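Local coordinates for D-alanyl-d-alanine carboxypeptidase DACD (Escherichia coli, PDB 5FSR), which removes the C-terminal D-alanyl residue from sugar-peptide precursors of the bacterial cell wall, acting as a penicillin-binding serine DD-carboxypeptidase, at residues Ile83-Ile88 against Ser118-Ser123; Arg93-Lys98 against Cys135-Asp140; Ser106-Leu111 against Gly131-Val136; Leu126-Gly131 against Tyr203-Leu208; Glu198-Tyr203 against Asp230-Gly235. One frame throughout, in Å; residues are numbered along the deposited sequence.

Interaction 1: residues Ile83-Ile88 against Ser118-Ser123; sequences ITPDDI and SVRDLS
V119 directs its isopropyl group into the bend formed by I83-D87, and its two methyls go separate ways. CG1, anti to the backbone N (chi1 162°), packs against P85 CA and, 4.0 Å away, against the terminal CD1 of I83, whose chain it meets at a slant. CG2 turns to the CB of D87 at 3.9 Å. R120, next along the helix, is extended as far as CD and bends at chi3, which brings its guanidinium over P85: the proline CB lies 3.8 Å from NH2, over one face and toward the rim. The carboxylate of D86 stands at the edge of the same group. D86 and R120 run alongside each other and point the same way, but their planes are 63° apart and OD2 stays 3.6 Å from NH2, a loose salt bridge. Backbone bonds fix the register more firmly. R120 N donates to P85 O at 2.8 Å, on a carbonyl lone pair, and V119 N donates to D87 O at 2.9 Å. The polar end of D87 is held by Y141 of helix 132-143. S118 ends a short antiparallel pairing with I88 and is the N-cap of helix 119-127, its OG accepting from D121 N at 3.1 Å. A type I turn, T84-D87, thus supplies two carbonyl acceptors to the first turn of a serine-capped helix.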
# COMPACT_ATOMS: atom_id res chain seq x y z
N ILE A 83 -21.15 2.95 -5.31
CA ILE A 83 -21.57 1.68 -4.69
C ILE A 83 -21.54 1.75 -3.16
O ILE A 83 -21.16 2.76 -2.58
CB ILE A 83 -20.74 0.45 -5.21
CG1 ILE A 83 -19.25 0.59 -4.86
CG2 ILE A 83 -20.96 0.25 -6.71
CD1 ILE A 83 -18.45 -0.69 -5.09
N THR A 84 -21.98 0.66 -2.54
CA THR A 84 -22.10 0.49 -1.08
C THR A 84 -21.65 -0.94 -0.83
O THR A 84 -21.79 -1.75 -1.74
CB THR A 84 -23.57 0.74 -0.65
OG1 THR A 84 -23.72 2.09 -0.19
CG2 THR A 84 -24.06 -0.20 0.42
N PRO A 85 -21.05 -1.24 0.35
CA PRO A 85 -20.57 -2.62 0.59
C PRO A 85 -21.69 -3.65 0.75
O PRO A 85 -21.47 -4.86 0.54
CB PRO A 85 -19.72 -2.50 1.88
CG PRO A 85 -19.55 -1.05 2.15
CD PRO A 85 -20.63 -0.32 1.44
N ASP A 86 -22.88 -3.20 1.15
CA ASP A 86 -24.12 -4.04 1.19
C ASP A 86 -24.78 -4.39 -0.14
O ASP A 86 -25.67 -5.26 -0.17
CB ASP A 86 -25.15 -3.39 2.11
CG ASP A 86 -24.76 -3.47 3.55
OD1 ASP A 86 -24.69 -4.62 4.05
OD2 ASP A 86 -24.45 -2.42 4.16
N ASP A 87 -24.37 -3.73 -1.22
CA ASP A 87 -24.91 -3.99 -2.54
C ASP A 87 -24.74 -5.46 -2.92
O ASP A 87 -23.64 -6.02 -2.76
CB ASP A 87 -24.21 -3.14 -3.57
CG ASP A 87 -24.57 -1.68 -3.49
OD1 ASP A 87 -25.20 -1.22 -2.52
OD2 ASP A 87 -24.17 -0.98 -4.43
N ILE A 88 -25.83 -6.06 -3.44
CA ILE A 88 -25.92 -7.49 -3.79
C ILE A 88 -25.63 -7.66 -5.28
O ILE A 88 -26.40 -7.24 -6.13
CB ILE A 88 -27.33 -8.07 -3.47
CG1 ILE A 88 -27.69 -7.89 -1.98
CG2 ILE A 88 -27.45 -9.54 -3.88
CD1 ILE A 88 -26.71 -8.49 -0.99
N SER A 118 -22.53 -9.91 -1.62
CA SER A 118 -22.30 -8.50 -1.25
C SER A 118 -21.00 -8.00 -1.89
O SER A 118 -20.13 -8.80 -2.23
CB SER A 118 -22.35 -8.25 0.30
OG SER A 118 -21.51 -9.11 1.06
N VAL A 119 -20.93 -6.69 -2.13
CA VAL A 119 -19.67 -5.98 -2.39
C VAL A 119 -18.66 -6.29 -1.28
O VAL A 119 -17.53 -6.62 -1.57
CB VAL A 119 -19.88 -4.46 -2.59
CG1 VAL A 119 -18.58 -3.67 -2.41
CG2 VAL A 119 -20.44 -4.18 -3.98
N ARG A 120 -19.08 -6.23 -0.02
CA ARG A 120 -18.24 -6.59 1.12
C ARG A 120 -17.61 -7.97 1.03
O ARG A 120 -16.38 -8.10 1.22
CB ARG A 120 -19.04 -6.50 2.42
CG ARG A 120 -18.19 -6.53 3.68
CD ARG A 120 -19.01 -6.58 4.95
NE ARG A 120 -20.13 -5.65 4.93
CZ ARG A 120 -20.10 -4.35 5.27
NH1 ARG A 120 -18.97 -3.77 5.69
NH2 ARG A 120 -21.23 -3.63 5.22
N ASP A 121 -18.44 -9.01 0.78
CA ASP A 121 -17.92 -10.38 0.67
C ASP A 121 -17.09 -10.60 -0.58
O ASP A 121 -16.19 -11.42 -0.55
CB ASP A 121 -19.02 -11.45 0.76
CG ASP A 121 -19.72 -11.45 2.09
OD1 ASP A 121 -19.16 -10.92 3.08
OD2 ASP A 121 -20.82 -11.95 2.13
N LEU A 122 -17.36 -9.86 -1.66
CA LEU A 122 -16.49 -9.88 -2.83
C LEU A 122 -15.09 -9.20 -2.54
O LEU A 122 -14.05 -9.66 -3.01
CB LEU A 122 -17.18 -9.20 -4.02
CG LEU A 122 -18.29 -9.93 -4.79
CD1 LEU A 122 -19.10 -8.97 -5.66
CD2 LEU A 122 -17.70 -11.04 -5.65
N SER A 123 -15.11 -8.08 -1.81
CA SER A 123 -13.91 -7.40 -1.32
C SER A 123 -13.08 -8.32 -0.41
O SER A 123 -11.88 -8.37 -0.51
CB SER A 123 -14.28 -6.09 -0.59
OG SER A 123 -15.05 -5.24 -1.42

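Interaction 2: residues Arg93-Lys98 against Cys135-Asp140; sequences RDAWAK and CVALAD
Helix 132-143, which starts within the SXN motif of this penicillin-binding fold, is met by D94 and A95 from the long loop between strands 88-90 and 116-118. The contact is small and has no hydrogen bond across it. V136 CG1, anti to its backbone N (chi1 169°), lies against the D94 backbone and side chain, 3.5 Å from D94 O and 3.6 Å from D94 CB. Beside it the methyls of A95 and A137 meet at 3.7 Å between CB atoms, allowing the loop close to the helix. One turn on, the carboxylates of D94 and D140 slant across each other with their planes 58° apart, and D94 OD2 comes within 2.9 Å of D140 OD2. Two ionised groups would repel at that distance, so a proton may be shared there. Q146 of helix 146-159 touches both D94 and V136, A137 rests on L122 of helix 119-127, and C135 looks inward to K67 and T70 of helix 66-79.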
# COMPACT_ATOMS: atom_id res chain seq x y z
N ARG A 93 -21.08 -15.36 -15.83
CA ARG A 93 -20.21 -16.50 -16.20
C ARG A 93 -18.77 -16.07 -16.39
O ARG A 93 -17.87 -16.89 -16.30
CB ARG A 93 -20.72 -17.26 -17.45
CG ARG A 93 -20.80 -16.46 -18.73
CD ARG A 93 -20.88 -17.33 -19.98
NE ARG A 93 -20.63 -16.43 -21.11
CZ ARG A 93 -21.53 -15.63 -21.69
NH1 ARG A 93 -22.84 -15.67 -21.33
NH2 ARG A 93 -21.13 -14.79 -22.65
N ASP A 94 -18.58 -14.81 -16.77
CA ASP A 94 -17.34 -14.03 -16.54
C ASP A 94 -16.51 -14.36 -15.28
O ASP A 94 -15.31 -14.51 -15.33
CB ASP A 94 -17.72 -12.53 -16.44
CG ASP A 94 -17.73 -11.86 -17.75
OD1 ASP A 94 -18.19 -12.53 -18.72
OD2 ASP A 94 -17.27 -10.69 -17.83
N ALA A 95 -17.19 -14.40 -14.15
CA ALA A 95 -16.56 -14.52 -12.83
C ALA A 95 -16.53 -15.96 -12.30
O ALA A 95 -16.38 -16.17 -11.10
CB ALA A 95 -17.29 -13.62 -11.86
N TRP A 96 -16.66 -16.93 -13.22
CA TRP A 96 -16.77 -18.34 -12.88
C TRP A 96 -15.57 -19.09 -13.50
O TRP A 96 -15.39 -19.04 -14.71
CB TRP A 96 -18.11 -18.86 -13.40
CG TRP A 96 -18.54 -20.25 -12.93
CD1 TRP A 96 -18.11 -20.91 -11.82
CD2 TRP A 96 -19.50 -21.10 -13.56
NE1 TRP A 96 -18.74 -22.13 -11.72
CE2 TRP A 96 -19.59 -22.28 -12.78
CE3 TRP A 96 -20.29 -21.00 -14.73
CZ2 TRP A 96 -20.44 -23.36 -13.12
CZ3 TRP A 96 -21.13 -22.07 -15.06
CH2 TRP A 96 -21.19 -23.23 -14.26
N ALA A 97 -14.78 -19.78 -12.67
CA ALA A 97 -13.51 -20.40 -13.13
C ALA A 97 -13.70 -21.60 -14.05
O ALA A 97 -12.86 -21.88 -14.91
CB ALA A 97 -12.61 -20.78 -11.96
N LYS A 98 -14.79 -22.33 -13.85
CA LYS A 98 -15.18 -23.37 -14.82
C LYS A 98 -15.28 -22.73 -16.21
O LYS A 98 -15.89 -21.67 -16.37
CB LYS A 98 -16.52 -24.00 -14.43
CG LYS A 98 -16.87 -25.26 -15.23
CD LYS A 98 -18.32 -25.25 -15.71
CE LYS A 98 -18.81 -26.65 -16.10
NZ LYS A 98 -18.91 -27.55 -14.91
N CYS A 135 -12.43 -10.33 -8.68
CA CYS A 135 -12.00 -9.12 -9.39
C CYS A 135 -12.93 -8.89 -10.58
O CYS A 135 -13.44 -7.80 -10.80
CB CYS A 135 -10.55 -9.23 -9.90
SG CYS A 135 -9.24 -9.28 -8.64
N VAL A 136 -13.13 -9.94 -11.35
CA VAL A 136 -14.01 -9.82 -12.53
C VAL A 136 -15.43 -9.38 -12.13
O VAL A 136 -16.00 -8.50 -12.78
CB VAL A 136 -14.03 -11.12 -13.32
CG1 VAL A 136 -15.13 -11.10 -14.38
CG2 VAL A 136 -12.64 -11.35 -13.93
N ALA A 137 -15.97 -9.96 -11.06
CA ALA A 137 -17.34 -9.68 -10.66
C ALA A 137 -17.49 -8.26 -10.13
O ALA A 137 -18.51 -7.59 -10.41
CB ALA A 137 -17.82 -10.69 -9.63
N LEU A 138 -16.48 -7.80 -9.38
CA LEU A 138 -16.45 -6.43 -8.92
C LEU A 138 -16.27 -5.48 -10.10
O LEU A 138 -16.90 -4.44 -10.15
CB LEU A 138 -15.30 -6.22 -7.89
CG LEU A 138 -15.50 -6.80 -6.49
CD1 LEU A 138 -14.16 -6.84 -5.76
CD2 LEU A 138 -16.53 -6.01 -5.70
N ALA A 139 -15.38 -5.81 -11.03
CA ALA A 139 -15.17 -5.00 -12.22
C ALA A 139 -16.45 -4.81 -13.02
O ALA A 139 -16.85 -3.65 -13.28
CB ALA A 139 -14.07 -5.58 -13.12
N ASP A 140 -17.12 -5.90 -13.37
CA ASP A 140 -18.42 -5.79 -14.12
C ASP A 140 -19.40 -4.95 -13.36
O ASP A 140 -20.04 -4.08 -13.94
CB ASP A 140 -19.03 -7.18 -14.45
CG ASP A 140 -18.18 -7.96 -15.42
OD1 ASP A 140 -17.30 -7.33 -16.04
OD2 ASP A 140 -18.33 -9.19 -15.55

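Interaction 3: residues Ser106-Leu111 against Gly131-Val136; sequences SSLMFL and GNDACV
The extended backbone of S106-L108 passes the N-terminus of helix 132-143, with its nearest CA pair, L108 and G131, 4.1 Å apart. G131, the N-cap, and N132 belong to the SXN motif of penicillin-binding proteins, here S130-G131-N132, whose serine is an active-site residue by similarity. N132 N donates to S107 O at 3.0 Å and 172°. The side chain of N132 points to the loop, its ND2 donating to S106 OG at 3.0 Å with the hydroxyl near the amide plane; S106 OG is also bonded to F103 O, while the hydroxyl of S107 is tied to S130 O. N132 thus has its amide nitrogen anchored while OD1 lies near K67, the probable proton acceptor. D133 does most of the gripping. Its CG sits between the backbone N and the carbonyl carbon (chi1 53°), which turns the carboxylate toward the loop amides at the start of the helix. OD1 takes M109 N on its syn lone pair at 2.9 Å and, from above the carboxylate plane, A134 N of its own helix. F110 N adds a weak bond to OD2. The cluster of amides and the nearby helix start would both be expected to favour the ionised acid. L108 CD2 packs 3.8 Å from D133 CG, and M109 SD rests on A134 CB. On its anti side, tilted out of plane, D133 OD2 receives L111 N at 3.2 Å.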
# COMPACT_ATOMS: atom_id res chain seq x y z
N SER A 106 -4.85 -20.46 -10.65
CA SER A 106 -4.86 -19.21 -9.91
C SER A 106 -5.74 -19.33 -8.68
O SER A 106 -6.49 -20.31 -8.53
CB SER A 106 -5.40 -18.08 -10.79
OG SER A 106 -6.84 -18.00 -10.71
N SER A 107 -5.66 -18.30 -7.84
CA SER A 107 -6.38 -18.24 -6.57
C SER A 107 -7.81 -17.73 -6.79
O SER A 107 -8.04 -16.81 -7.58
CB SER A 107 -5.63 -17.35 -5.58
OG SER A 107 -5.44 -16.04 -6.10
N LEU A 108 -8.76 -18.32 -6.06
CA LEU A 108 -10.19 -18.10 -6.31
C LEU A 108 -11.00 -17.96 -5.01
O LEU A 108 -10.62 -18.48 -3.95
CB LEU A 108 -10.73 -19.26 -7.16
CG LEU A 108 -10.19 -19.44 -8.59
CD1 LEU A 108 -10.64 -20.78 -9.14
CD2 LEU A 108 -10.64 -18.33 -9.53
N MET A 109 -12.10 -17.21 -5.10
CA MET A 109 -13.14 -17.22 -4.08
C MET A 109 -14.10 -18.41 -4.29
O MET A 109 -14.84 -18.78 -3.37
CB MET A 109 -13.92 -15.92 -4.19
CG MET A 109 -14.86 -15.59 -3.05
SD MET A 109 -15.56 -13.97 -3.33
CE MET A 109 -16.60 -13.93 -1.90
N PHE A 110 -14.09 -18.94 -5.52
CA PHE A 110 -14.94 -20.07 -5.94
C PHE A 110 -16.41 -19.63 -5.96
O PHE A 110 -17.27 -20.22 -5.31
CB PHE A 110 -14.72 -21.35 -5.11
CG PHE A 110 -13.33 -21.90 -5.20
CD1 PHE A 110 -12.88 -22.47 -6.38
CD2 PHE A 110 -12.47 -21.88 -4.11
CE1 PHE A 110 -11.59 -22.99 -6.47
CE2 PHE A 110 -11.16 -22.39 -4.20
CZ PHE A 110 -10.72 -22.95 -5.39
N LEU A 111 -16.64 -18.58 -6.74
CA LEU A 111 -17.98 -18.09 -7.03
C LEU A 111 -18.58 -18.90 -8.17
O LEU A 111 -17.87 -19.36 -9.04
CB LEU A 111 -17.88 -16.62 -7.47
CG LEU A 111 -17.33 -15.58 -6.53
CD1 LEU A 111 -17.18 -14.25 -7.25
CD2 LEU A 111 -18.20 -15.43 -5.28
N GLY A 131 -8.79 -13.38 -4.89
CA GLY A 131 -9.70 -14.11 -5.79
C GLY A 131 -9.79 -13.42 -7.11
O GLY A 131 -10.22 -12.24 -7.20
N ASN A 132 -9.34 -14.12 -8.15
CA ASN A 132 -9.36 -13.56 -9.50
C ASN A 132 -10.78 -13.45 -10.05
O ASN A 132 -11.13 -12.47 -10.71
CB ASN A 132 -8.41 -14.33 -10.42
CG ASN A 132 -6.96 -14.15 -10.02
OD1 ASN A 132 -6.49 -13.01 -9.90
ND2 ASN A 132 -6.25 -15.23 -9.81
N ASP A 133 -11.60 -14.46 -9.76
CA ASP A 133 -13.03 -14.42 -10.02
C ASP A 133 -13.72 -13.22 -9.39
O ASP A 133 -14.52 -12.55 -10.04
CB ASP A 133 -13.71 -15.77 -9.60
CG ASP A 133 -13.41 -16.20 -8.16
OD1 ASP A 133 -12.63 -15.51 -7.43
OD2 ASP A 133 -13.94 -17.24 -7.75
N ALA A 134 -13.38 -12.94 -8.13
CA ALA A 134 -13.93 -11.79 -7.41
C ALA A 134 -13.62 -10.44 -8.07
O ALA A 134 -14.44 -9.52 -8.05
CB ALA A 134 -13.44 -11.81 -5.99
N CYS A 135 -12.43 -10.33 -8.68
CA CYS A 135 -12.00 -9.12 -9.39
C CYS A 135 -12.93 -8.89 -10.58
O CYS A 135 -13.44 -7.80 -10.80
CB CYS A 135 -10.55 -9.23 -9.90
SG CYS A 135 -9.24 -9.28 -8.64
N VAL A 136 -13.13 -9.94 -11.35
CA VAL A 136 -14.01 -9.82 -12.53
C VAL A 136 -15.43 -9.38 -12.13
O VAL A 136 -16.00 -8.50 -12.78
CB VAL A 136 -14.03 -11.12 -13.32
CG1 VAL A 136 -15.13 -11.10 -14.38
CG2 VAL A 136 -12.64 -11.35 -13.93
O HOH W 1 -15.40 -19.06 -9.88

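Interaction 4: residues Leu126-Gly131 against Tyr203-Leu208; sequences LIVDSG and YSEKSL
I127 lays its side chain across the ring of Y203, near the end of helix 119-127 and just ahead of the SXN motif that begins at S130. At CB the chain forks. The CG2 branch, anti to the backbone N, hangs over the face of the tyrosine: it is 3.9 Å from the ring centroid and 15° off the normal, a CH-pi contact, and also reaches Y203 CA at 3.7 Å. The other branch takes CG1 past Y203 CZ at 4.0 Å, and its tip CD1 ends 3.8 Å from Y203 CE2. Together the branches reach across the ring, from its CD1-CE1 side to its CE2 side, the two side chains crossing at about a right angle. V128 divides in a similar way over the chain that follows. CG2 faces E205, near its carbonyl O and 4.0 Å from its CB, while CG1, anti to N (chi1 179°), sits 3.8 Å from S207 C and from L208 N, where strand 207-210 begins. No hydrogen bond crosses the interface; its hold is apolar. The turn from V128 leads directly to S130, an active-site residue by similarity, whose OG is hydrogen-bonded to K67 NZ and more weakly to K233 NZ. Beyond V128, D129 crosses L208 nearly perpendicularly, and the methyl L208 CD2 touches the acid oxygen D129 OD2 at 3.6 Å.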
# COMPACT_ATOMS: atom_id res chain seq x y z
N LEU A 126 -11.42 -10.94 -2.81
CA LEU A 126 -10.28 -10.21 -3.43
C LEU A 126 -9.06 -10.18 -2.51
O LEU A 126 -7.96 -10.54 -2.89
CB LEU A 126 -10.70 -8.77 -3.76
CG LEU A 126 -9.65 -7.73 -4.19
CD1 LEU A 126 -9.22 -7.99 -5.61
CD2 LEU A 126 -10.18 -6.32 -4.07
N ILE A 127 -9.28 -9.77 -1.27
CA ILE A 127 -8.20 -9.40 -0.37
C ILE A 127 -7.66 -10.66 0.30
O ILE A 127 -6.45 -11.00 0.15
CB ILE A 127 -8.67 -8.33 0.61
CG1 ILE A 127 -8.80 -7.01 -0.15
CG2 ILE A 127 -7.66 -8.18 1.74
CD1 ILE A 127 -9.42 -5.87 0.61
N VAL A 128 -8.56 -11.38 0.97
CA VAL A 128 -8.16 -12.52 1.77
C VAL A 128 -7.79 -13.72 0.90
O VAL A 128 -6.76 -14.38 1.14
CB VAL A 128 -9.22 -12.87 2.83
CG1 VAL A 128 -8.77 -14.07 3.64
CG2 VAL A 128 -9.49 -11.68 3.75
N ASP A 129 -8.61 -14.01 -0.11
CA ASP A 129 -8.31 -15.13 -1.04
C ASP A 129 -7.45 -14.74 -2.22
O ASP A 129 -6.95 -15.62 -2.90
CB ASP A 129 -9.58 -15.82 -1.59
CG ASP A 129 -10.48 -16.34 -0.51
OD1 ASP A 129 -10.00 -16.44 0.63
OD2 ASP A 129 -11.68 -16.64 -0.80
N SER A 130 -7.32 -13.44 -2.49
CA SER A 130 -6.70 -12.96 -3.73
C SER A 130 -7.47 -13.50 -4.94
O SER A 130 -6.87 -13.99 -5.88
CB SER A 130 -5.18 -13.30 -3.81
OG SER A 130 -4.61 -12.69 -4.97
N GLY A 131 -8.79 -13.38 -4.89
CA GLY A 131 -9.70 -14.11 -5.79
C GLY A 131 -9.79 -13.42 -7.11
O GLY A 131 -10.22 -12.24 -7.20
N TYR A 203 -7.47 -6.25 5.02
CA TYR A 203 -6.12 -6.78 4.79
C TYR A 203 -5.60 -7.53 5.98
O TYR A 203 -4.79 -8.41 5.81
CB TYR A 203 -5.09 -5.72 4.33
CG TYR A 203 -5.23 -5.35 2.86
CD1 TYR A 203 -4.54 -6.04 1.90
CD2 TYR A 203 -6.05 -4.32 2.46
CE1 TYR A 203 -4.67 -5.72 0.56
CE2 TYR A 203 -6.19 -4.02 1.13
CZ TYR A 203 -5.49 -4.71 0.19
OH TYR A 203 -5.59 -4.39 -1.14
N SER A 204 -6.10 -7.24 7.16
CA SER A 204 -5.74 -7.97 8.35
C SER A 204 -6.59 -9.22 8.67
O SER A 204 -6.26 -9.92 9.64
CB SER A 204 -5.84 -7.04 9.55
OG SER A 204 -7.20 -6.73 9.84
N GLU A 205 -7.67 -9.51 7.94
CA GLU A 205 -8.50 -10.69 8.29
C GLU A 205 -7.75 -11.96 7.91
O GLU A 205 -7.21 -12.07 6.83
CB GLU A 205 -9.87 -10.64 7.64
CG GLU A 205 -10.69 -9.45 8.09
CD GLU A 205 -11.91 -9.15 7.21
OE1 GLU A 205 -12.33 -9.97 6.35
OE2 GLU A 205 -12.47 -8.05 7.40
N LYS A 206 -7.67 -12.90 8.82
CA LYS A 206 -6.83 -14.09 8.59
C LYS A 206 -7.45 -15.17 7.72
O LYS A 206 -6.69 -15.92 7.11
CB LYS A 206 -6.35 -14.69 9.89
CG LYS A 206 -5.50 -13.74 10.74
CD LYS A 206 -4.99 -14.43 12.00
CE LYS A 206 -5.18 -13.55 13.28
NZ LYS A 206 -3.92 -12.82 13.61
N SER A 207 -8.79 -15.21 7.61
CA SER A 207 -9.49 -16.26 6.86
C SER A 207 -10.82 -15.82 6.26
O SER A 207 -11.48 -14.90 6.76
CB SER A 207 -9.79 -17.46 7.75
OG SER A 207 -8.62 -17.91 8.38
N LEU A 208 -11.21 -16.50 5.18
CA LEU A 208 -12.54 -16.35 4.64
C LEU A 208 -13.13 -17.74 4.32
O LEU A 208 -12.48 -18.58 3.69
CB LEU A 208 -12.51 -15.45 3.41
CG LEU A 208 -13.86 -15.24 2.75
CD1 LEU A 208 -14.83 -14.47 3.62
CD2 LEU A 208 -13.70 -14.60 1.39

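Interaction 5: residues Glu198-Tyr203 against Asp230-Gly235; sequences EFYHMY and DGLKTG
D230 OD1 is gripped twice, by the phenol of Y200 and by a salt bridge from R254. Y200 OH donates to it at 2.6 Å, from above the carboxylate plane, 49° out, although OD1 itself lies in the plane of the tyrosine ring; ring and carboxylate are 78° apart. D230 has CG between its backbone N and carbonyl carbon (chi1 64°), which swings the acid to the ring's edge. L232 meets the same ring from another part of its rim, CG standing 4.2 Å from Y200 CE1. Y203 offers its own edge to the backbone: CD1 is 3.3 Å from L232 O, and CB is as far from G231 O. A water bonded to Y200 O reaches D230 O weakly. L232 and K233 form a classic beta bulge opposite I245 of strand 242-250, and K233 opens the KTG motif, probably binding substrate. Helix 197-201 and the residues after it pack beside edge strand 228-236, with helices 66-79 and 182-193 covering Y203 and L232.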
# COMPACT_ATOMS: atom_id res chain seq x y z
N GLU A 198 -12.71 0.77 6.99
CA GLU A 198 -13.09 -0.65 7.04
C GLU A 198 -12.71 -1.39 5.79
O GLU A 198 -12.84 -2.61 5.75
CB GLU A 198 -14.60 -0.84 7.32
CG GLU A 198 -15.21 0.06 8.40
CD GLU A 198 -14.40 0.21 9.68
OE1 GLU A 198 -13.59 -0.68 10.08
OE2 GLU A 198 -14.59 1.26 10.31
N PHE A 199 -12.26 -0.70 4.76
CA PHE A 199 -11.77 -1.42 3.62
C PHE A 199 -10.39 -1.94 3.98
O PHE A 199 -10.16 -3.17 3.95
CB PHE A 199 -11.73 -0.58 2.38
CG PHE A 199 -11.71 -1.38 1.15
CD1 PHE A 199 -10.52 -1.83 0.62
CD2 PHE A 199 -12.93 -1.78 0.57
CE1 PHE A 199 -10.52 -2.62 -0.53
CE2 PHE A 199 -12.94 -2.58 -0.54
CZ PHE A 199 -11.74 -2.98 -1.10
N TYR A 200 -9.51 -1.03 4.40
CA TYR A 200 -8.13 -1.40 4.69
C TYR A 200 -8.11 -2.54 5.70
O TYR A 200 -7.28 -3.43 5.56
CB TYR A 200 -7.23 -0.22 5.15
CG TYR A 200 -5.84 -0.73 5.48
CD1 TYR A 200 -5.06 -1.30 4.49
CD2 TYR A 200 -5.35 -0.74 6.79
CE1 TYR A 200 -3.81 -1.83 4.77
CE2 TYR A 200 -4.09 -1.28 7.09
CZ TYR A 200 -3.32 -1.80 6.08
OH TYR A 200 -2.06 -2.35 6.30
N HIS A 201 -8.98 -2.49 6.72
CA HIS A 201 -9.02 -3.52 7.78
C HIS A 201 -9.14 -4.96 7.26
O HIS A 201 -8.59 -5.87 7.86
CB HIS A 201 -10.15 -3.27 8.79
CG HIS A 201 -9.96 -4.00 10.08
ND1 HIS A 201 -10.51 -5.24 10.31
CD2 HIS A 201 -9.23 -3.70 11.18
CE1 HIS A 201 -10.14 -5.66 11.51
NE2 HIS A 201 -9.37 -4.75 12.06
N MET A 202 -9.77 -5.15 6.11
CA MET A 202 -9.88 -6.48 5.49
C MET A 202 -8.53 -7.07 5.11
O MET A 202 -8.45 -8.30 4.90
CB MET A 202 -10.77 -6.44 4.24
CG MET A 202 -12.23 -6.08 4.47
SD MET A 202 -13.13 -6.09 2.90
CE MET A 202 -14.82 -6.04 3.49
N TYR A 203 -7.47 -6.25 5.02
CA TYR A 203 -6.12 -6.78 4.79
C TYR A 203 -5.60 -7.53 5.98
O TYR A 203 -4.79 -8.41 5.81
CB TYR A 203 -5.09 -5.72 4.33
CG TYR A 203 -5.23 -5.35 2.86
CD1 TYR A 203 -4.54 -6.04 1.90
CD2 TYR A 203 -6.05 -4.32 2.46
CE1 TYR A 203 -4.67 -5.72 0.56
CE2 TYR A 203 -6.19 -4.02 1.13
CZ TYR A 203 -5.49 -4.71 0.19
OH TYR A 203 -5.59 -4.39 -1.14
N ASP A 230 -0.29 -5.39 9.81
CA ASP A 230 -1.65 -5.58 9.34
C ASP A 230 -1.61 -5.52 7.80
O ASP A 230 -2.59 -5.14 7.16
CB ASP A 230 -2.63 -4.60 10.03
CG ASP A 230 -2.34 -3.12 9.71
OD1 ASP A 230 -1.58 -2.79 8.78
OD2 ASP A 230 -2.91 -2.26 10.41
N GLY A 231 -0.48 -6.05 7.28
CA GLY A 231 0.24 -5.70 6.04
C GLY A 231 -0.61 -5.81 4.83
O GLY A 231 -1.83 -5.77 4.96
N LEU A 232 0.00 -5.88 3.64
CA LEU A 232 -0.80 -5.87 2.42
C LEU A 232 -0.82 -7.23 1.66
O LEU A 232 -1.82 -7.89 1.66
CB LEU A 232 -0.47 -4.68 1.52
CG LEU A 232 -1.04 -3.32 1.99
CD1 LEU A 232 -0.04 -2.53 2.85
CD2 LEU A 232 -1.48 -2.44 0.83
N LYS A 233 0.28 -7.61 1.02
CA LYS A 233 0.24 -8.67 0.06
C LYS A 233 1.65 -9.14 -0.35
O LYS A 233 2.60 -8.35 -0.45
CB LYS A 233 -0.54 -8.23 -1.19
CG LYS A 233 -0.97 -9.37 -2.11
CD LYS A 233 -2.15 -8.99 -3.04
CE LYS A 233 -3.09 -10.18 -3.29
NZ LYS A 233 -4.53 -9.75 -3.36
N THR A 234 1.75 -10.45 -0.59
CA THR A 234 2.94 -11.12 -1.05
C THR A 234 2.71 -11.63 -2.48
O THR A 234 1.58 -11.77 -2.93
CB THR A 234 3.31 -12.26 -0.10
OG1 THR A 234 2.18 -13.10 0.06
CG2 THR A 234 3.67 -11.74 1.28
N GLY A 235 3.77 -11.86 -3.24
CA GLY A 235 3.60 -12.32 -4.59
C GLY A 235 4.88 -12.75 -5.28
O GLY A 235 6.00 -12.70 -4.71
O HOH W 2 -5.80 -4.04 7.99
O HOH W 3 -2.40 -8.69 4.97

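In the fold
Interactions 1 to 4 lie on one side of the chain's centre; 1 is partly exposed, the others buried. Interactions 2 and 3 share C135 and V136 of helix 132-143, but 2 is sparse packing beside two close carboxylates whereas 3 is dense in hydrogen bonds. L122 of helix 119-127 joins 1 to both, packing on L138 and L111. Interaction 4 uses the far end of that helix, shares G131 with 3 and Y203 with 5, and is apolar. Interaction 5, nearest the chain's centre, adds a tyrosine-aspartate hydrogen bond at an edge strand. Through these shared residues 3, 4 and 5 bring the SXN and KTG motifs to one site.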